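Local coordinates for protein (S)-2-haloacid dehalogenase 4A (Burkholderia cepacia, PDB 2NO4) that catalyses the hydrolytic dehalogenation of short-chain (S)-2-haloalkanoic acids to (R)-2-hydroxyalkanoic acids, with inversion of configuration, at residues Pro178-Gly192 against Phe199-Tyr213. Residues are numbered along the deposited sequence; the frame is centred on the assembly and turned at random.
With SO4 (sulfate ion), chain L.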
# COMPACT_ATOMS: atom_id res chain seq x y z
N PRO B 178 -6.70 2.61 25.74
CA PRO B 178 -6.66 3.39 24.50
C PRO B 178 -6.96 4.86 24.71
O PRO B 178 -6.26 5.69 24.17
CB PRO B 178 -7.73 2.73 23.62
CG PRO B 178 -7.76 1.31 24.12
CD PRO B 178 -7.50 1.37 25.59
N ASN B 179 -7.98 5.19 25.49
CA ASN B 179 -8.30 6.60 25.66
C ASN B 179 -7.37 7.43 26.55
O ASN B 179 -7.58 8.62 26.72
CB ASN B 179 -9.77 6.81 26.03
CG ASN B 179 -10.09 6.48 27.47
OD1 ASN B 179 -9.22 6.06 28.26
ND2 ASN B 179 -11.35 6.65 27.83
N GLU B 180 -6.32 6.81 27.10
CA GLU B 180 -5.29 7.53 27.85
C GLU B 180 -4.06 7.80 27.02
O GLU B 180 -3.04 8.34 27.52
CB GLU B 180 -4.88 6.73 29.07
CG GLU B 180 -6.02 6.45 30.01
CD GLU B 180 -5.58 5.62 31.19
OE1 GLU B 180 -5.06 4.50 30.99
OE2 GLU B 180 -5.76 6.10 32.32
N VAL B 181 -4.15 7.43 25.74
CA VAL B 181 -3.08 7.63 24.76
C VAL B 181 -3.38 8.78 23.77
O VAL B 181 -4.43 8.84 23.12
CB VAL B 181 -2.80 6.31 24.00
CG1 VAL B 181 -1.82 6.52 22.79
CG2 VAL B 181 -2.28 5.25 24.99
N CYS B 182 -2.42 9.70 23.68
CA CYS B 182 -2.32 10.61 22.55
C CYS B 182 -1.35 10.01 21.51
O CYS B 182 -0.14 9.85 21.73
CB CYS B 182 -1.85 12.00 23.01
SG CYS B 182 -1.76 13.17 21.61
N PHE B 183 -1.91 9.67 20.36
CA PHE B 183 -1.14 9.00 19.33
C PHE B 183 -0.76 9.99 18.25
O PHE B 183 -1.63 10.63 17.64
CB PHE B 183 -1.91 7.82 18.70
CG PHE B 183 -1.05 7.02 17.70
CD1 PHE B 183 -0.17 6.06 18.17
CD2 PHE B 183 -1.12 7.26 16.32
CE1 PHE B 183 0.66 5.31 17.29
CE2 PHE B 183 -0.32 6.50 15.41
CZ PHE B 183 0.57 5.53 15.91
N VAL B 184 0.54 10.12 17.99
CA VAL B 184 1.05 11.17 17.08
C VAL B 184 1.72 10.59 15.83
O VAL B 184 2.66 9.81 15.92
CB VAL B 184 2.06 12.13 17.80
CG1 VAL B 184 2.54 13.22 16.85
CG2 VAL B 184 1.39 12.76 19.06
N SER B 185 1.25 10.99 14.65
CA SER B 185 1.84 10.46 13.39
C SER B 185 1.68 11.44 12.23
O SER B 185 0.71 12.21 12.19
CB SER B 185 1.21 9.08 13.04
OG SER B 185 1.84 8.50 11.89
N SER B 186 2.60 11.39 11.28
CA SER B 186 2.41 12.03 9.97
C SER B 186 1.76 11.13 8.93
O SER B 186 1.44 11.59 7.83
CB SER B 186 3.75 12.51 9.42
OG SER B 186 4.29 13.51 10.27
N ASN B 187 1.61 9.85 9.25
CA ASN B 187 1.09 8.89 8.26
C ASN B 187 -0.39 8.69 8.43
O ASN B 187 -0.81 8.19 9.45
CB ASN B 187 1.83 7.54 8.41
CG ASN B 187 3.33 7.71 8.22
OD1 ASN B 187 3.77 8.36 7.27
ND2 ASN B 187 4.12 7.19 9.15
N ALA B 188 -1.18 9.13 7.45
CA ALA B 188 -2.64 9.09 7.53
C ALA B 188 -3.23 7.70 7.77
O ALA B 188 -4.22 7.59 8.48
CB ALA B 188 -3.28 9.77 6.29
N TRP B 189 -2.63 6.64 7.20
CA TRP B 189 -3.10 5.26 7.36
C TRP B 189 -2.90 4.78 8.84
O TRP B 189 -3.68 4.02 9.37
CB TRP B 189 -2.38 4.31 6.34
CG TRP B 189 -0.90 4.48 6.28
CD1 TRP B 189 -0.21 5.28 5.41
CD2 TRP B 189 0.10 3.91 7.17
NE1 TRP B 189 1.12 5.25 5.69
CE2 TRP B 189 1.35 4.42 6.76
CE3 TRP B 189 0.04 3.02 8.27
CZ2 TRP B 189 2.58 4.09 7.40
CZ3 TRP B 189 1.29 2.69 8.93
CH2 TRP B 189 2.52 3.22 8.48
N ASP B 190 -1.84 5.27 9.47
CA ASP B 190 -1.46 4.96 10.83
C ASP B 190 -2.41 5.69 11.79
O ASP B 190 -2.88 5.09 12.76
CB ASP B 190 -0.00 5.41 11.02
CG ASP B 190 0.61 4.95 12.36
OD1 ASP B 190 0.09 4.01 13.01
OD2 ASP B 190 1.66 5.57 12.73
N LEU B 191 -2.70 6.95 11.52
CA LEU B 191 -3.77 7.69 12.24
C LEU B 191 -5.15 7.01 12.07
O LEU B 191 -5.93 6.97 12.99
CB LEU B 191 -3.82 9.17 11.85
CG LEU B 191 -2.49 9.91 12.11
CD1 LEU B 191 -2.36 11.05 11.12
CD2 LEU B 191 -2.38 10.36 13.57
N GLY B 192 -5.45 6.53 10.87
CA GLY B 192 -6.69 5.81 10.61
C GLY B 192 -6.80 4.58 11.49
O GLY B 192 -7.80 4.40 12.16
N PHE B 199 -7.21 5.27 20.12
CA PHE B 199 -6.26 6.30 20.63
C PHE B 199 -6.76 7.68 20.24
O PHE B 199 -7.48 7.79 19.28
CB PHE B 199 -4.88 6.16 20.01
CG PHE B 199 -4.10 4.96 20.46
CD1 PHE B 199 -4.42 4.28 21.64
CD2 PHE B 199 -3.03 4.52 19.69
CE1 PHE B 199 -3.64 3.14 22.07
CE2 PHE B 199 -2.24 3.40 20.08
CZ PHE B 199 -2.55 2.73 21.30
N ASN B 200 -6.37 8.71 21.01
CA ASN B 200 -6.62 10.12 20.63
C ASN B 200 -5.56 10.53 19.62
O ASN B 200 -4.37 10.59 19.94
CB ASN B 200 -6.59 11.03 21.87
CG ASN B 200 -7.61 10.60 22.92
OD1 ASN B 200 -8.81 10.81 22.75
ND2 ASN B 200 -7.14 9.96 24.00
N THR B 201 -5.98 10.83 18.39
CA THR B 201 -5.02 10.99 17.30
C THR B 201 -4.68 12.43 16.96
O THR B 201 -5.56 13.29 16.89
CB THR B 201 -5.48 10.23 16.03
OG1 THR B 201 -6.83 10.62 15.74
CG2 THR B 201 -5.44 8.73 16.30
N VAL B 202 -3.41 12.67 16.75
CA VAL B 202 -2.91 13.97 16.34
C VAL B 202 -2.02 13.79 15.13
O VAL B 202 -0.99 13.08 15.18
CB VAL B 202 -2.12 14.65 17.46
CG1 VAL B 202 -1.49 15.99 16.95
CG2 VAL B 202 -3.01 14.82 18.70
N ARG B 203 -2.44 14.39 14.03
CA ARG B 203 -1.64 14.40 12.80
C ARG B 203 -0.61 15.55 12.80
O ARG B 203 -0.96 16.70 13.09
CB ARG B 203 -2.56 14.55 11.59
CG ARG B 203 -1.74 14.68 10.34
CD ARG B 203 -2.42 14.20 9.17
NE ARG B 203 -1.49 14.12 8.04
CZ ARG B 203 -1.89 13.88 6.80
NH1 ARG B 203 -3.18 13.71 6.54
NH2 ARG B 203 -1.01 13.85 5.82
N ILE B 204 0.64 15.22 12.49
CA ILE B 204 1.64 16.22 12.07
C ILE B 204 1.57 16.30 10.54
O ILE B 204 1.99 15.37 9.86
CB ILE B 204 3.07 15.89 12.53
CG1 ILE B 204 3.10 15.37 13.98
CG2 ILE B 204 4.01 17.11 12.37
CD1 ILE B 204 2.62 16.35 15.02
N ASN B 205 0.97 17.38 10.04
CA ASN B 205 0.77 17.61 8.62
C ASN B 205 1.64 18.80 8.25
O ASN B 205 1.22 19.97 8.32
CB ASN B 205 -0.71 17.83 8.32
CG ASN B 205 -1.03 17.75 6.83
OD1 ASN B 205 -0.13 17.84 5.97
ND2 ASN B 205 -2.30 17.63 6.52
N ARG B 206 2.90 18.51 7.94
CA ARG B 206 3.90 19.56 7.70
C ARG B 206 3.60 20.38 6.43
O ARG B 206 3.82 21.59 6.43
CB ARG B 206 5.28 18.95 7.61
CG ARG B 206 5.81 18.53 8.97
CD ARG B 206 7.19 17.95 8.89
NE ARG B 206 7.53 17.53 10.24
CZ ARG B 206 7.34 16.31 10.73
NH1 ARG B 206 6.80 15.34 9.98
NH2 ARG B 206 7.63 16.08 12.00
N GLN B 207 3.12 19.74 5.37
CA GLN B 207 2.94 20.43 4.11
C GLN B 207 1.47 20.75 3.81
O GLN B 207 1.14 21.30 2.79
CB GLN B 207 3.54 19.59 2.98
CG GLN B 207 5.05 19.39 3.05
CD GLN B 207 5.55 18.44 1.97
OE1 GLN B 207 6.07 18.87 0.93
NE2 GLN B 207 5.39 17.13 2.20
N GLY B 208 0.58 20.43 4.73
CA GLY B 208 -0.87 20.61 4.50
C GLY B 208 -1.44 19.70 3.40
O GLY B 208 -2.20 20.14 2.53
N ASN B 209 -1.07 18.42 3.43
CA ASN B 209 -1.64 17.42 2.51
C ASN B 209 -3.12 17.26 2.78
O ASN B 209 -3.56 17.51 3.90
CB ASN B 209 -0.94 16.08 2.71
CG ASN B 209 0.55 16.15 2.42
OD1 ASN B 209 1.32 15.49 3.09
ND2 ASN B 209 0.97 16.95 1.44
N PRO B 210 -3.89 16.82 1.76
CA PRO B 210 -5.33 16.65 1.88
C PRO B 210 -5.67 15.57 2.93
O PRO B 210 -4.81 14.70 3.25
CB PRO B 210 -5.76 16.22 0.45
CG PRO B 210 -4.67 16.71 -0.41
CD PRO B 210 -3.44 16.46 0.40
N PRO B 211 -6.88 15.66 3.51
CA PRO B 211 -7.33 14.71 4.55
C PRO B 211 -7.60 13.30 3.92
O PRO B 211 -7.94 13.20 2.71
CB PRO B 211 -8.63 15.35 5.08
CG PRO B 211 -9.17 16.10 3.86
CD PRO B 211 -7.91 16.68 3.20
N GLU B 212 -7.42 12.24 4.72
CA GLU B 212 -7.71 10.85 4.30
C GLU B 212 -8.25 10.07 5.51
O GLU B 212 -8.09 10.53 6.63
CB GLU B 212 -6.46 10.13 3.80
CG GLU B 212 -5.67 10.83 2.70
CD GLU B 212 -4.42 10.03 2.31
OE1 GLU B 212 -4.50 9.12 1.47
OE2 GLU B 212 -3.35 10.33 2.82
N TYR B 213 -8.85 8.89 5.28
CA TYR B 213 -9.31 8.00 6.37
C TYR B 213 -10.23 8.74 7.34
O TYR B 213 -10.07 8.71 8.57
CB TYR B 213 -8.12 7.37 7.11
CG TYR B 213 -7.20 6.58 6.19
CD1 TYR B 213 -6.06 7.17 5.63
CD2 TYR B 213 -7.53 5.24 5.85
CE1 TYR B 213 -5.23 6.42 4.79
CE2 TYR B 213 -6.70 4.48 5.01
CZ TYR B 213 -5.56 5.08 4.48
OH TYR B 213 -4.76 4.31 3.66
S SO4 L . 9.13 19.56 12.87
O1 SO4 L . 10.30 19.14 13.68
O2 SO4 L . 9.37 19.47 11.40
O3 SO4 L . 8.03 18.72 13.27
O4 SO4 L . 8.85 20.97 13.06
O HOH W 1 1.38 14.26 7.08
O HOH W 2 -5.62 9.97 8.92
O HOH W 3 -7.59 9.18 13.47
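Phe-183 N donates to Asn-200 O (2.7 Å) and Phe-183 O takes the N-H of Val-202, in a ladder of backbone bonds that zips strand 181-185 to strand 200-204. The strands run parallel; helix 188-197 links them in a beta-alpha-beta unit of the HAD Rossmann-like core.

Arg-203 leaves the sheet on the face it shares with Phe-183, Ser-185 and Thr-201. CB meets Leu-191 CD1 at 3.5 Å, and CG and CD pass the same methyl, the two side chains crossing at about a right angle. With CG anti to the backbone N (chi1 175°) and the chain extended to NE, the guanidinium comes to lie beside the first turn of the helix. There Ala-188 CB lies over one face of the guanidinium, nearest to NH1, while NH2 donates to a water at 2.7 Å. That water, at the guanidinium edge, gives its protons to the carbonyls of Ser-186 and Ile-204, so it ties both chain segments to the arginine.

At the other end, Val-181 CG1 sits over the centre of the Phe-199 ring, 3.6 Å from its centroid, a CH-pi contact. Asn-200 ND2 donates to both Asn-179 O and Val-181 O, standing above each carbonyl plane; Asn-179 O lies in the plane of the Asn-200 amide. Val-181 O also accepts from Asn-200 N. Just past the end of strand 181-185, Ser-186 OG donates to Ile-204 O (3.0 Å). Farther along, Trp-189 CA lies over a face of the Tyr-213 ring, whose hydroxyl bonds Glu-56 of the second subunit.

Ser-185 OG accepts from Asn-187 N at 3.0 Å, an ST turn, and donates to Asp-190 OD2, which is also salt-bridged to Lys-161. The nucleophile Asp-20 lies beside Ser-185. Backbone bonds and the water-bridged arginine thus probably help fix the region 185-190, inferred to matter for catalysis, next to the nucleophile.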